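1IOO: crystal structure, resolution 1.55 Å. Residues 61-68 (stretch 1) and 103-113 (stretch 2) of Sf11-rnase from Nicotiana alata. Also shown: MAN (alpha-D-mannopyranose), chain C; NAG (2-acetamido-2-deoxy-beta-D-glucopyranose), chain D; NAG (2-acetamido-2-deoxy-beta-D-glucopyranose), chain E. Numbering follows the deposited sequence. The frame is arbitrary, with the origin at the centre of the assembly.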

ATOM      1  N   ASN A  61      13.950   8.563   8.672  1.00 10.95           N
ATOM      2  CA  ASN A  61      12.952   8.635   9.731  1.00 11.64           C
ATOM      3  C   ASN A  61      11.542   8.642   9.157  1.00 10.75           C
ATOM      4  O   ASN A  61      10.632   8.031   9.718  1.00 11.21           O
ATOM      5  CB  ASN A  61      13.142   9.887  10.591  1.00 12.38           C
ATOM      6  CG  ASN A  61      14.365   9.803  11.472  1.00 15.08           C
ATOM      7  OD1 ASN A  61      14.683   8.742  12.012  1.00 18.03           O
ATOM      8  ND2 ASN A  61      15.054  10.926  11.638  1.00 16.22           N
ATOM      9  N   ASP A  62      11.358   9.341   8.042  1.00 11.07           N
ATOM     10  CA  ASP A  62      10.049   9.413   7.407  1.00 10.44           C
ATOM     11  C   ASP A  62       9.605   8.046   6.904  1.00 10.34           C
ATOM     12  O   ASP A  62       8.459   7.643   7.106  1.00 10.47           O
ATOM     13  CB  ASP A  62      10.050  10.401   6.232  1.00 12.51           C
ATOM     14  CG  ASP A  62      10.096  11.856   6.677  1.00 16.48           C
ATOM     15  OD1 ASP A  62       9.755  12.147   7.840  1.00 18.45           O
ATOM     16  OD2 ASP A  62      10.459  12.715   5.849  1.00 19.23           O
ATOM     17  N   LEU A  63      10.523   7.322   6.272  1.00  9.50           N
ATOM     18  CA  LEU A  63      10.196   6.013   5.726  1.00  7.99           C
ATOM     19  C   LEU A  63       9.971   4.983   6.820  1.00  9.34           C
ATOM     20  O   LEU A  63       9.086   4.140   6.702  1.00  9.21           O
ATOM     21  CB  LEU A  63      11.289   5.538   4.767  1.00  8.41           C
ATOM     22  CG  LEU A  63      11.307   6.293   3.435  1.00  9.09           C
ATOM     23  CD1 LEU A  63      12.560   5.911   2.656  1.00 11.46           C
ATOM     24  CD2 LEU A  63      10.040   5.975   2.646  1.00 10.71           C
ATOM     25  N   ASP A  64      10.761   5.042   7.888  1.00  9.54           N
ATOM     26  CA  ASP A  64      10.589   4.071   8.962  1.00  9.26           C
ATOM     27  C   ASP A  64       9.202   4.170   9.575  1.00  9.48           C
ATOM     28  O   ASP A  64       8.658   3.181  10.062  1.00 11.14           O
ATOM     29  CB  ASP A  64      11.638   4.231  10.057  1.00 11.02           C
ATOM     30  CG  ASP A  64      11.524   3.145  11.102  1.00 13.05           C
ATOM     31  OD1 ASP A  64      11.113   3.437  12.245  1.00 15.70           O
ATOM     32  OD2 ASP A  64      11.816   1.980  10.770  1.00 10.92           O
ATOM     33  N   LYS A  65       8.628   5.371   9.553  1.00  8.77           N
ATOM     34  CA  LYS A  65       7.301   5.568  10.099  1.00  9.73           C
ATOM     35  C   LYS A  65       6.209   5.263   9.066  1.00 10.16           C
ATOM     36  O   LYS A  65       5.359   4.406   9.293  1.00 11.93           O
ATOM     37  CB  LYS A  65       7.125   7.009  10.597  1.00  9.78           C
ATOM     38  CG  LYS A  65       5.712   7.312  11.081  1.00 13.51           C
ATOM     39  CD  LYS A  65       5.546   8.773  11.483  1.00 16.04           C
ATOM     40  CE  LYS A  65       4.107   9.048  11.895  1.00 19.62           C
ATOM     41  NZ  LYS A  65       3.887  10.472  12.282  1.00 23.53           N
ATOM     42  N   HIS A  66       6.268   5.933   7.921  1.00 10.10           N
ATOM     43  CA  HIS A  66       5.215   5.823   6.909  1.00 10.46           C
ATOM     44  C   HIS A  66       5.309   4.564   6.062  1.00  8.76           C
ATOM     45  O   HIS A  66       4.303   4.116   5.516  1.00  8.37           O
ATOM     46  CB  HIS A  66       5.220   7.068   6.033  1.00 11.13           C
ATOM     47  CG  HIS A  66       4.885   8.313   6.789  1.00 12.00           C
ATOM     48  ND1 HIS A  66       5.818   9.283   7.092  1.00 16.15           N
ATOM     49  CD2 HIS A  66       3.727   8.712   7.362  1.00 11.44           C
ATOM     50  CE1 HIS A  66       5.245  10.225   7.821  1.00 12.54           C
ATOM     51  NE2 HIS A  66       3.976   9.902   8.000  1.00 15.08           N
ATOM     52  N   TRP A  67       6.513   4.027   5.918  1.00  7.77           N
ATOM     53  CA  TRP A  67       6.735   2.793   5.164  1.00  8.35           C
ATOM     54  C   TRP A  67       7.435   1.779   6.057  1.00  8.89           C
ATOM     55  O   TRP A  67       8.388   1.115   5.653  1.00  8.61           O
ATOM     56  CB  TRP A  67       7.599   3.081   3.924  1.00  7.84           C
ATOM     57  CG  TRP A  67       7.521   2.037   2.821  1.00  7.77           C
ATOM     58  CD1 TRP A  67       7.403   0.679   2.967  1.00 10.74           C
ATOM     59  CD2 TRP A  67       7.628   2.277   1.412  1.00  9.45           C
ATOM     60  NE1 TRP A  67       7.432   0.063   1.733  1.00  9.69           N
ATOM     61  CE2 TRP A  67       7.571   1.021   0.764  1.00  8.48           C
ATOM     62  CE3 TRP A  67       7.771   3.432   0.634  1.00  9.55           C
ATOM     63  CZ2 TRP A  67       7.649   0.890  -0.626  1.00 10.85           C
ATOM     64  CZ3 TRP A  67       7.849   3.303  -0.747  1.00 10.34           C
ATOM     65  CH2 TRP A  67       7.788   2.039  -1.362  1.00 11.71           C
ATOM     66  N   MET A  68       6.950   1.668   7.287  1.00  9.00           N
ATOM     67  CA  MET A  68       7.559   0.783   8.259  1.00  9.46           C
ATOM     68  C   MET A  68       7.712  -0.627   7.716  1.00  8.09           C
ATOM     69  O   MET A  68       6.766  -1.205   7.181  1.00  8.13           O
ATOM     70  CB  MET A  68       6.735   0.760   9.548  1.00  8.95           C
ATOM     71  CG  MET A  68       7.475   0.141  10.725  1.00  9.87           C
ATOM     72  SD  MET A  68       6.547   0.205  12.268  1.00 12.16           S
ATOM     73  CE  MET A  68       6.589   1.970  12.652  1.00 10.95           C
TER
HETATM   74  C1  MAN C   5      -2.273  19.224   3.614  1.00 25.21           C
HETATM   75  C2  MAN C   5      -3.256  18.081   3.347  1.00 25.89           C
HETATM   76  C3  MAN C   5      -2.484  16.805   2.998  1.00 25.92           C
HETATM   77  C4  MAN C   5      -1.544  17.058   1.819  1.00 25.85           C
HETATM   78  C5  MAN C   5      -0.616  18.228   2.152  1.00 27.07           C
HETATM   79  C6  MAN C   5       0.292  18.610   0.998  1.00 28.95           C
HETATM   80  O2  MAN C   5      -4.123  18.434   2.279  1.00 26.31           O
HETATM   81  O3  MAN C   5      -3.394  15.766   2.672  1.00 23.30           O
HETATM   82  O4  MAN C   5      -0.774  15.892   1.563  1.00 25.67           O
HETATM   83  O5  MAN C   5      -1.398  19.396   2.495  1.00 26.35           O
HETATM   84  O6  MAN C   5      -0.374  19.468   0.082  1.00 31.43           O
HETATM   85  C1  NAG D   2      -1.691  13.106   7.912  1.00 12.91           C
HETATM   86  C2  NAG D   2      -2.343  14.335   7.290  1.00 14.26           C
HETATM   87  C3  NAG D   2      -1.294  15.424   7.028  1.00 16.59           C
HETATM   88  C4  NAG D   2      -0.480  15.723   8.307  1.00 18.12           C
HETATM   89  C5  NAG D   2       0.067  14.412   8.887  1.00 18.08           C
HETATM   90  C6  NAG D   2       0.780  14.604  10.214  1.00 19.58           C
HETATM   91  C7  NAG D   2      -4.333  13.985   5.981  1.00 14.02           C
HETATM   92  C8  NAG D   2      -4.965  13.462   4.703  1.00 14.02           C
HETATM   93  N2  NAG D   2      -3.007  13.967   6.055  1.00 12.97           N
HETATM   94  O3  NAG D   2      -1.958  16.601   6.592  1.00 17.13           O
HETATM   95  O4  NAG D   2       0.627  16.605   8.010  1.00 20.51           O
HETATM   96  O5  NAG D   2      -1.009  13.478   9.121  1.00 16.06           O
HETATM   97  O6  NAG D   2      -0.119  15.055  11.218  1.00 24.10           O
HETATM   98  O7  NAG D   2      -5.052  14.396   6.892  1.00 16.46           O
HETATM   99  C1  NAG E   1      -2.739   8.293   9.837  1.00 12.17           C
HETATM  100  C2  NAG E   1      -2.709   9.474  10.823  1.00 13.18           C
HETATM  101  C3  NAG E   1      -3.143  10.765  10.136  1.00 14.22           C
HETATM  102  C4  NAG E   1      -2.265  10.996   8.914  1.00 11.77           C
HETATM  103  C5  NAG E   1      -2.395   9.792   7.979  1.00 11.32           C
HETATM  104  C6  NAG E   1      -1.529   9.933   6.745  1.00 12.65           C
HETATM  105  C7  NAG E   1      -3.251   9.638  13.167  1.00 19.14           C
HETATM  106  C8  NAG E   1      -4.349   9.627  14.217  1.00 20.40           C
HETATM  107  N2  NAG E   1      -3.574   9.201  11.953  1.00 16.44           N
HETATM  108  O3  NAG E   1      -3.004  11.852  11.040  1.00 15.46           O
HETATM  109  O4  NAG E   1      -2.684  12.194   8.239  1.00 12.42           O
HETATM  110  O5  NAG E   1      -1.962   8.596   8.664  1.00 11.91           O
HETATM  111  O6  NAG E   1      -0.151   9.907   7.085  1.00 16.22           O
HETATM  112  O7  NAG E   1      -2.121  10.040  13.461  1.00 21.46           O
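Stretch 2 103-113: TYFGLALRLKD

Stretch 2 is helical from Thr 103 onward, continuing a helix that begins earlier in the chain, and its i to i+4 backbone hydrogen bonds run from Leu 107 N to Thr 103 O through to Asp 113 N to Leu 109 O. It lies across residues 61-66, the end of a helix that also begins earlier in the chain, with the two N-to-C directions 49° apart and the axes 11.0 Å apart at closest approach. The backbones come nearest at His 66 and Leu 109, whose CA atoms are 7.0 Å apart, and 449 Å² of surface is buried between the stretches.

Leu 109 is the most extensively covered residue. With chi1 m and chi2 t, its CA-to-CB bond points sideways but its end comes nearer to the first helix: CD2 lies 3.5 Å from His 66 CB and 4.0 Å from Leu 63 CD2, while CD1 lies 3.9 Å from Asp 62 CB. One leucine thus meets residues on successive turns of stretch 1.

Trp 67, the first residue to leave helical phi/psi, carries its indole along the preceding part of stretch 2. Its CZ3 packs 3.5 Å from Phe 105 CD2 and 3.6 Å from Ala 108 CB, and its CH2 is 4.3 Å from Tyr 104 CE1. Phe 105 places CE2 over one face of the indole, although the planes of the phenyl and six-membered rings are inclined at 39°, with centroids 5.0 Å apart. Phe 105 CD2 also reaches Leu 63 CD2, at 3.8 Å, joining the aromatic cluster to the leucine contacts.

The CA-to-CB bond of His 66 points toward stretch 2. His 66 ND1 makes a weak hydrogen bond to Asp 62 O, 3.1 Å away, within its own stretch. No hydrogen bond links the two stretches, so their contact rests chiefly on apolar packing.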

ATOM      1  N   THR A 103      13.006  10.569  -5.669  1.00  9.56           N
ATOM      2  CA  THR A 103      11.674  11.067  -6.005  1.00  9.16           C
ATOM      3  C   THR A 103      10.637   9.948  -6.018  1.00  9.54           C
ATOM      4  O   THR A 103       9.448  10.207  -5.850  1.00  9.47           O
ATOM      5  CB  THR A 103      11.673  11.846  -7.323  1.00 11.89           C
ATOM      6  OG1 THR A 103      12.147  11.018  -8.380  1.00 12.96           O
ATOM      7  CG2 THR A 103      12.582  13.061  -7.196  1.00 13.33           C
ATOM      8  N   TYR A 104      11.079   8.709  -6.209  1.00  7.55           N
ATOM      9  CA  TYR A 104      10.161   7.579  -6.147  1.00  7.97           C
ATOM     10  C   TYR A 104       9.657   7.393  -4.716  1.00  9.27           C
ATOM     11  O   TYR A 104       8.449   7.324  -4.469  1.00  8.14           O
ATOM     12  CB  TYR A 104      10.851   6.305  -6.640  1.00  7.69           C
ATOM     13  CG  TYR A 104      10.069   5.034  -6.376  1.00  7.66           C
ATOM     14  CD1 TYR A 104      10.419   4.191  -5.325  1.00 10.80           C
ATOM     15  CD2 TYR A 104       8.997   4.666  -7.190  1.00  8.66           C
ATOM     16  CE1 TYR A 104       9.729   3.004  -5.089  1.00 10.74           C
ATOM     17  CE2 TYR A 104       8.290   3.475  -6.963  1.00 10.81           C
ATOM     18  CZ  TYR A 104       8.668   2.649  -5.907  1.00 11.12           C
ATOM     19  OH  TYR A 104       7.991   1.474  -5.653  1.00 11.20           O
ATOM     20  N   PHE A 105      10.582   7.340  -3.763  1.00  8.46           N
ATOM     21  CA  PHE A 105      10.179   7.217  -2.371  1.00  9.48           C
ATOM     22  C   PHE A 105       9.499   8.498  -1.886  1.00 10.18           C
ATOM     23  O   PHE A 105       8.558   8.445  -1.098  1.00  9.67           O
ATOM     24  CB  PHE A 105      11.370   6.847  -1.485  1.00  7.82           C
ATOM     25  CG  PHE A 105      11.733   5.392  -1.562  1.00  8.64           C
ATOM     26  CD1 PHE A 105      12.642   4.928  -2.512  1.00  8.39           C
ATOM     27  CD2 PHE A 105      11.113   4.475  -0.724  1.00  8.55           C
ATOM     28  CE1 PHE A 105      12.926   3.572  -2.628  1.00  8.46           C
ATOM     29  CE2 PHE A 105      11.385   3.111  -0.829  1.00  9.57           C
ATOM     30  CZ  PHE A 105      12.294   2.657  -1.784  1.00  9.20           C
ATOM     31  N   GLY A 106       9.961   9.642  -2.384  1.00  9.95           N
ATOM     32  CA  GLY A 106       9.349  10.906  -2.001  1.00  9.84           C
ATOM     33  C   GLY A 106       7.905  10.955  -2.466  1.00  9.43           C
ATOM     34  O   GLY A 106       7.029  11.469  -1.765  1.00  9.02           O
ATOM     35  N   LEU A 107       7.656  10.430  -3.663  1.00  9.30           N
ATOM     36  CA  LEU A 107       6.298  10.393  -4.202  1.00  9.20           C
ATOM     37  C   LEU A 107       5.409   9.501  -3.347  1.00  9.41           C
ATOM     38  O   LEU A 107       4.277   9.862  -3.028  1.00 10.43           O
ATOM     39  CB  LEU A 107       6.289   9.878  -5.641  1.00 10.61           C
ATOM     40  CG  LEU A 107       4.886   9.727  -6.254  1.00  9.35           C
ATOM     41  CD1 LEU A 107       4.186  11.081  -6.266  1.00 11.72           C
ATOM     42  CD2 LEU A 107       4.981   9.170  -7.665  1.00 13.68           C
ATOM     43  N   ALA A 108       5.924   8.331  -2.979  1.00  9.95           N
ATOM     44  CA  ALA A 108       5.172   7.412  -2.137  1.00  8.87           C
ATOM     45  C   ALA A 108       4.732   8.106  -0.850  1.00 10.52           C
ATOM     46  O   ALA A 108       3.584   7.989  -0.431  1.00  9.37           O
ATOM     47  CB  ALA A 108       6.018   6.180  -1.814  1.00  9.93           C
ATOM     48  N   LEU A 109       5.647   8.852  -0.238  1.00 10.63           N
ATOM     49  CA  LEU A 109       5.341   9.570   0.989  1.00 10.31           C
ATOM     50  C   LEU A 109       4.296  10.656   0.742  1.00 11.26           C
ATOM     51  O   LEU A 109       3.376  10.839   1.540  1.00 11.53           O
ATOM     52  CB  LEU A 109       6.620  10.186   1.576  1.00 10.13           C
ATOM     53  CG  LEU A 109       7.619   9.180   2.164  1.00 11.51           C
ATOM     54  CD1 LEU A 109       8.930   9.869   2.515  1.00 11.80           C
ATOM     55  CD2 LEU A 109       7.008   8.540   3.401  1.00 12.63           C
ATOM     56  N   ARG A 110       4.436  11.366  -0.374  1.00 10.37           N
ATOM     57  CA  ARG A 110       3.494  12.429  -0.726  1.00 11.93           C
ATOM     58  C   ARG A 110       2.088  11.873  -0.936  1.00 12.25           C
ATOM     59  O   ARG A 110       1.111  12.424  -0.427  1.00 13.53           O
ATOM     60  CB  ARG A 110       3.952  13.146  -2.001  1.00 14.34           C
ATOM     61  CG  ARG A 110       3.043  14.289  -2.442  1.00 18.37           C
ATOM     62  CD  ARG A 110       3.639  15.051  -3.619  1.00 22.15           C
ATOM     63  NE  ARG A 110       3.381  14.415  -4.911  1.00 26.57           N
ATOM     64  CZ  ARG A 110       2.196  14.404  -5.515  1.00 29.04           C
ATOM     65  NH1 ARG A 110       1.151  14.993  -4.945  1.00 30.80           N
ATOM     66  NH2 ARG A 110       2.056  13.818  -6.698  1.00 29.84           N
ATOM     67  N   LEU A 111       1.987  10.782  -1.689  1.00 11.19           N
ATOM     68  CA  LEU A 111       0.688  10.179  -1.959  1.00 11.50           C
ATOM     69  C   LEU A 111       0.050   9.643  -0.684  1.00 11.30           C
ATOM     70  O   LEU A 111      -1.161   9.759  -0.493  1.00 12.74           O
ATOM     71  CB  LEU A 111       0.823   9.066  -3.004  1.00 10.78           C
ATOM     72  CG  LEU A 111       1.316   9.564  -4.367  1.00 13.24           C
ATOM     73  CD1 LEU A 111       1.359   8.411  -5.356  1.00 13.60           C
ATOM     74  CD2 LEU A 111       0.397  10.656  -4.886  1.00 15.07           C
ATOM     75  N   LYS A 112       0.861   9.052   0.186  1.00 12.35           N
ATOM     76  CA  LYS A 112       0.361   8.528   1.450  1.00 12.37           C
ATOM     77  C   LYS A 112      -0.213   9.662   2.308  1.00 13.63           C
ATOM     78  O   LYS A 112      -1.267   9.524   2.927  1.00 14.20           O
ATOM     79  CB  LYS A 112       1.507   7.827   2.194  1.00 13.66           C
ATOM     80  CG  LYS A 112       1.106   6.985   3.398  1.00 15.61           C
ATOM     81  CD  LYS A 112       1.301   7.715   4.708  1.00 15.36           C
ATOM     82  CE  LYS A 112       1.305   6.724   5.867  1.00 15.52           C
ATOM     83  NZ  LYS A 112       1.336   7.392   7.199  1.00 15.06           N
ATOM     84  N   ASP A 113       0.488  10.791   2.309  1.00 12.90           N
ATOM     85  CA  ASP A 113       0.097  11.955   3.094  1.00 14.10           C
ATOM     86  C   ASP A 113      -1.210  12.564   2.594  1.00 12.83           C
ATOM     87  O   ASP A 113      -1.861  13.328   3.307  1.00 13.35           O
ATOM     88  CB  ASP A 113       1.209  12.998   3.039  1.00 15.13           C
ATOM     89  CG  ASP A 113       0.994  14.123   4.020  1.00 17.63           C
ATOM     90  OD1 ASP A 113       0.892  13.835   5.228  1.00 18.79           O
ATOM     91  OD2 ASP A 113       0.932  15.291   3.584  1.00 17.78           O
TER